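Local coordinates for protein P43 (Trichuris muris, PDB 6QIX) that is the major secreted protein of the whipworm, tethers to matrix and inhibits interleukin-13 function, at residues C131-L143 / K263-P275. Numbering follows the deposited sequence.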
loop_
_atom_site.group_PDB
_atom_site.type_symbol
_atom_site.label_atom_id
_atom_site.label_comp_id
_atom_site.label_asym_id
_atom_site.label_seq_id
_atom_site.Cartn_x
_atom_site.Cartn_y
_atom_site.Cartn_z
ATOM N N CYS A 131 7.790 0.281 -1.098
ATOM C CA CYS A 131 9.240 0.154 -1.066
ATOM C C CYS A 131 9.813 0.300 -2.464
ATOM O O CYS A 131 10.977 0.691 -2.629
ATOM C CB CYS A 131 9.664 -1.203 -0.499
ATOM S SG CYS A 131 9.273 -1.434 1.269
ATOM N N PHE A 132 9.029 -0.061 -3.488
ATOM C CA PHE A 132 9.543 -0.072 -4.857
ATOM C C PHE A 132 8.959 1.059 -5.691
ATOM O O PHE A 132 8.821 0.935 -6.905
ATOM C CB PHE A 132 9.299 -1.451 -5.463
ATOM C CG PHE A 132 9.831 -2.565 -4.575
ATOM C CD1 PHE A 132 11.206 -2.741 -4.429
ATOM C CD2 PHE A 132 8.978 -3.365 -3.825
ATOM C CE1 PHE A 132 11.715 -3.701 -3.592
ATOM C CE2 PHE A 132 9.485 -4.342 -3.007
ATOM C CZ PHE A 132 10.863 -4.513 -2.891
ATOM N N THR A 133 8.637 2.181 -5.037
ATOM C CA THR A 133 8.152 3.394 -5.689
ATOM C C THR A 133 9.180 4.517 -5.605
ATOM O O THR A 133 8.829 5.693 -5.778
ATOM C CB THR A 133 6.823 3.869 -5.079
ATOM O OG1 THR A 133 6.988 4.111 -3.676
ATOM C CG2 THR A 133 5.708 2.861 -5.269
ATOM N N ARG A 134 10.448 4.178 -5.338
ATOM C CA ARG A 134 11.483 5.196 -5.285
ATOM C C ARG A 134 11.779 5.765 -6.673
ATOM O O ARG A 134 11.562 5.094 -7.701
ATOM C CB ARG A 134 12.770 4.638 -4.697
ATOM C CG ARG A 134 12.618 4.099 -3.318
ATOM C CD ARG A 134 13.642 2.954 -3.069
ATOM N NE ARG A 134 15.022 3.336 -3.383
ATOM C CZ ARG A 134 16.078 2.543 -3.152
ATOM N NH1 ARG A 134 15.901 1.356 -2.574
ATOM N NH2 ARG A 134 17.303 2.920 -3.500
ATOM N N PRO A 135 12.313 6.995 -6.731
ATOM C CA PRO A 135 12.636 7.560 -8.038
ATOM C C PRO A 135 13.637 6.718 -8.772
ATOM O O PRO A 135 13.664 6.736 -10.015
ATOM C CB PRO A 135 13.189 8.952 -7.707
ATOM C CG PRO A 135 13.626 8.887 -6.334
ATOM C CD PRO A 135 12.674 7.928 -5.650
ATOM N N ASP A 136 14.483 5.998 -8.029
ATOM C CA ASP A 136 15.545 5.221 -8.624
ATOM C C ASP A 136 15.205 3.729 -8.704
ATOM O O ASP A 136 16.076 2.925 -9.023
ATOM C CB ASP A 136 16.884 5.453 -7.876
ATOM C CG ASP A 136 16.810 5.177 -6.367
ATOM O OD1 ASP A 136 15.701 4.993 -5.855
ATOM O OD2 ASP A 136 17.886 5.156 -5.685
ATOM N N THR A 137 13.966 3.344 -8.462
ATOM C CA THR A 137 13.594 1.959 -8.670
ATOM C C THR A 137 13.453 1.694 -10.161
ATOM O O THR A 137 12.647 2.360 -10.815
ATOM C CB THR A 137 12.255 1.615 -8.007
ATOM O OG1 THR A 137 12.306 1.885 -6.610
ATOM C CG2 THR A 137 11.973 0.130 -8.244
ATOM N N PRO A 138 14.208 0.753 -10.742
ATOM C CA PRO A 138 14.053 0.486 -12.181
ATOM C C PRO A 138 12.659 -0.044 -12.473
ATOM O O PRO A 138 12.109 -0.844 -11.711
ATOM C CB PRO A 138 15.125 -0.567 -12.481
ATOM C CG PRO A 138 16.092 -0.503 -11.286
ATOM C CD PRO A 138 15.202 -0.135 -10.117
ATOM N N SER A 139 12.096 0.404 -13.591
ATOM C CA SER A 139 10.747 0.016 -13.960
ATOM C C SER A 139 10.581 -1.507 -13.951
ATOM O O SER A 139 9.582 -2.026 -13.450
ATOM C CB SER A 139 10.408 0.606 -15.334
ATOM O OG SER A 139 9.086 0.220 -15.710
ATOM N N TYR A 140 11.566 -2.247 -14.471
ATOM C CA TYR A 140 11.401 -3.703 -14.545
ATOM C C TYR A 140 11.370 -4.343 -13.148
ATOM O O TYR A 140 10.701 -5.378 -12.955
ATOM C CB TYR A 140 12.500 -4.312 -15.445
ATOM C CG TYR A 140 13.840 -4.532 -14.786
ATOM C CD1 TYR A 140 14.153 -5.757 -14.224
ATOM C CD2 TYR A 140 14.800 -3.514 -14.729
ATOM C CE1 TYR A 140 15.370 -5.974 -13.620
ATOM C CE2 TYR A 140 16.022 -3.722 -14.116
ATOM C CZ TYR A 140 16.305 -4.965 -13.574
ATOM O OH TYR A 140 17.520 -5.218 -12.963
ATOM N N VAL A 141 12.044 -3.725 -12.167
ATOM C CA VAL A 141 11.999 -4.184 -10.778
ATOM C C VAL A 141 10.626 -3.917 -10.172
ATOM O O VAL A 141 9.989 -4.795 -9.545
ATOM C CB VAL A 141 13.107 -3.479 -9.977
ATOM C CG1 VAL A 141 13.008 -3.810 -8.508
ATOM C CG2 VAL A 141 14.488 -3.877 -10.538
ATOM N N ARG A 142 10.144 -2.689 -10.351
ATOM C CA ARG A 142 8.826 -2.329 -9.850
ATOM C C ARG A 142 7.778 -3.280 -10.394
ATOM O O ARG A 142 6.923 -3.770 -9.638
ATOM C CB ARG A 142 8.522 -0.879 -10.224
ATOM C CG ARG A 142 7.238 -0.383 -9.740
ATOM C CD ARG A 142 7.044 1.116 -10.068
ATOM N NE ARG A 142 5.717 1.400 -9.560
ATOM C CZ ARG A 142 5.355 2.528 -9.002
ATOM N NH1 ARG A 142 6.259 3.528 -8.899
ATOM N NH2 ARG A 142 4.093 2.644 -8.570
ATOM N N LEU A 143 7.855 -3.601 -11.689
ATOM C CA LEU A 143 6.826 -4.432 -12.285
ATOM C C LEU A 143 6.946 -5.873 -11.818
ATOM O O LEU A 143 5.920 -6.540 -11.629
ATOM C CB LEU A 143 6.890 -4.372 -13.813
ATOM C CG LEU A 143 6.633 -2.963 -14.365
ATOM C CD1 LEU A 143 6.753 -2.954 -15.883
ATOM C CD2 LEU A 143 5.279 -2.428 -13.936
ATOM N N LYS A 263 -7.468 2.932 -10.539
ATOM C CA LYS A 263 -6.312 2.378 -9.857
ATOM C C LYS A 263 -5.174 3.380 -10.032
ATOM O O LYS A 263 -5.010 3.927 -11.135
ATOM C CB LYS A 263 -5.956 1.045 -10.501
ATOM C CG LYS A 263 -5.308 0.052 -9.623
ATOM C CD LYS A 263 -4.360 -0.825 -10.460
ATOM C CE LYS A 263 -5.138 -1.742 -11.405
ATOM N NZ LYS A 263 -4.763 -3.200 -11.236
ATOM N N LEU A 264 -4.442 3.667 -8.949
ATOM C CA LEU A 264 -3.372 4.666 -9.000
ATOM C C LEU A 264 -2.041 4.051 -8.584
ATOM O O LEU A 264 -1.974 3.303 -7.586
ATOM C CB LEU A 264 -3.623 5.829 -8.068
ATOM C CG LEU A 264 -4.587 6.974 -8.263
ATOM C CD1 LEU A 264 -4.215 8.105 -7.258
ATOM C CD2 LEU A 264 -4.599 7.418 -9.690
ATOM N N GLY A 265 -0.979 4.409 -9.321
ATOM C CA GLY A 265 0.371 4.081 -8.911
ATOM C C GLY A 265 1.107 5.357 -8.579
ATOM O O GLY A 265 0.720 6.437 -9.024
ATOM N N LYS A 266 2.142 5.242 -7.744
ATOM C CA LYS A 266 2.916 6.392 -7.303
ATOM C C LYS A 266 4.393 6.176 -7.560
ATOM O O LYS A 266 4.890 5.051 -7.596
ATOM C CB LYS A 266 2.613 6.631 -5.830
ATOM C CG LYS A 266 3.549 7.282 -5.038
ATOM C CD LYS A 266 3.221 7.204 -3.533
ATOM C CE LYS A 266 3.930 8.433 -2.890
ATOM N NZ LYS A 266 3.556 8.579 -1.500
ATOM N N LYS A 267 5.087 7.297 -7.748
ATOM C CA LYS A 267 6.534 7.293 -7.871
ATOM C C LYS A 267 7.056 8.563 -7.214
ATOM O O LYS A 267 6.769 9.673 -7.686
ATOM C CB LYS A 267 6.946 7.197 -9.354
ATOM C CG LYS A 267 8.467 7.171 -9.590
ATOM C CD LYS A 267 8.789 6.753 -11.045
ATOM C CE LYS A 267 10.231 6.844 -11.317
ATOM N NZ LYS A 267 10.588 8.146 -11.883
ATOM N N SER A 268 7.866 8.401 -6.151
ATOM C CA SER A 268 8.388 9.557 -5.431
ATOM C C SER A 268 9.357 10.350 -6.305
ATOM O O SER A 268 9.979 9.819 -7.231
ATOM C CB SER A 268 9.142 9.133 -4.171
ATOM O OG SER A 268 8.285 8.357 -3.389
ATOM N N CYS A 269 9.493 11.624 -5.986
ATOM C CA CYS A 269 10.426 12.479 -6.714
ATOM C C CYS A 269 11.673 12.707 -5.895
ATOM O O CYS A 269 11.580 13.037 -4.709
ATOM C CB CYS A 269 9.788 13.816 -7.055
ATOM S SG CYS A 269 8.416 13.576 -8.262
ATOM N N GLY A 270 12.823 12.571 -6.536
ATOM C CA GLY A 270 14.107 12.881 -5.909
ATOM C C GLY A 270 14.922 13.921 -6.639
ATOM O O GLY A 270 14.389 14.756 -7.399
ATOM N N LYS A 271 16.241 13.860 -6.395
ATOM C CA LYS A 271 17.107 14.940 -6.841
ATOM C C LYS A 271 17.194 15.046 -8.364
ATOM O O LYS A 271 17.602 16.106 -8.864
ATOM C CB LYS A 271 18.502 14.782 -6.223
ATOM C CG LYS A 271 19.349 13.700 -6.861
ATOM C CD LYS A 271 20.673 13.521 -6.095
ATOM C CE LYS A 271 21.587 12.596 -6.804
ATOM N NZ LYS A 271 22.918 12.534 -6.113
ATOM N N ASP A 272 16.826 14.011 -9.114
ATOM C CA ASP A 272 16.828 14.143 -10.571
ATOM C C ASP A 272 15.477 14.620 -11.091
ATOM O O ASP A 272 15.321 14.824 -12.304
ATOM C CB ASP A 272 17.224 12.816 -11.243
ATOM C CG ASP A 272 18.699 12.455 -11.027
ATOM O OD1 ASP A 272 19.536 13.342 -10.737
ATOM O OD2 ASP A 272 19.030 11.251 -11.066
ATOM N N ASP A 273 14.489 14.779 -10.205
ATOM C CA ASP A 273 13.150 15.254 -10.573
ATOM C C ASP A 273 12.955 16.729 -10.267
ATOM O O ASP A 273 12.397 17.462 -11.091
ATOM C CB ASP A 273 12.086 14.419 -9.843
ATOM C CG ASP A 273 12.150 12.981 -10.230
ATOM O OD1 ASP A 273 11.861 12.701 -11.417
ATOM O OD2 ASP A 273 12.488 12.105 -9.404
ATOM N N CYS A 274 13.428 17.205 -9.113
ATOM C CA CYS A 274 13.513 18.647 -8.873
ATOM C C CYS A 274 14.691 18.899 -7.947
ATOM O O CYS A 274 15.109 17.990 -7.228
ATOM C CB CYS A 274 12.219 19.266 -8.314
ATOM S SG CYS A 274 11.967 19.237 -6.514
ATOM N N PRO A 275 15.265 20.087 -7.965
ATOM C CA PRO A 275 16.594 20.233 -7.319
ATOM C C PRO A 275 16.571 20.041 -5.801
ATOM O O PRO A 275 17.589 19.613 -5.231
ATOM C CB PRO A 275 17.046 21.643 -7.724
ATOM C CG PRO A 275 16.023 22.211 -8.575
ATOM C CD PRO A 275 14.977 21.179 -8.924
HETATM O O HOH W 1 13.287 7.763 -13.199
#
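Ser268 N donates to Thr133 O across 2.9 Å, and the bond is nearly straight at 163°. The Arg142 guanidinium reaches the same strand from helix 139-151. Its NH1 lies only 2.4 Å from Lys266 O, too short for an ordinary hydrogen bond, so the exact distance is doubtful. Lys266 O lies at the guanidinium edge, near its plane, where NH2 can add a weak bond. The Arg142 chain gets there extended as far as NE, with CG opposite the backbone N (chi1 -178°). Thr133 CG2 lies against one face of the guanidinium and also touches Lys266 O at 3.3 Å. Thr133 OG1 turns elsewhere, to Gln130 O.

Farther along, the Pro135 ring rests on the end of the strand. Its CB is 3.4 Å from Ser268 O, and its CG packs against Gly270 N at 3.8 Å. Asp273 OD2 meets the same CB while holding Gly270 N with its anti lone pair; OD1 pairs with Arg247. The Lys267 side chain runs along the backbone of 133-135, its CE 3.7 Å from Pro135 O. Lys267 NZ donates to a water, which gives a weak bond to Pro135 O.

Strand 262-268 pairs antiparallel with 246-252. The contact joins the start of helix 139-151 and the loop before it to this strand and the loop after it. Both acceptors are main-chain carbonyls, but one meets a backbone N-H and the other the Arg142 guanidinium, so the join needs that side chain as well as the backbone register.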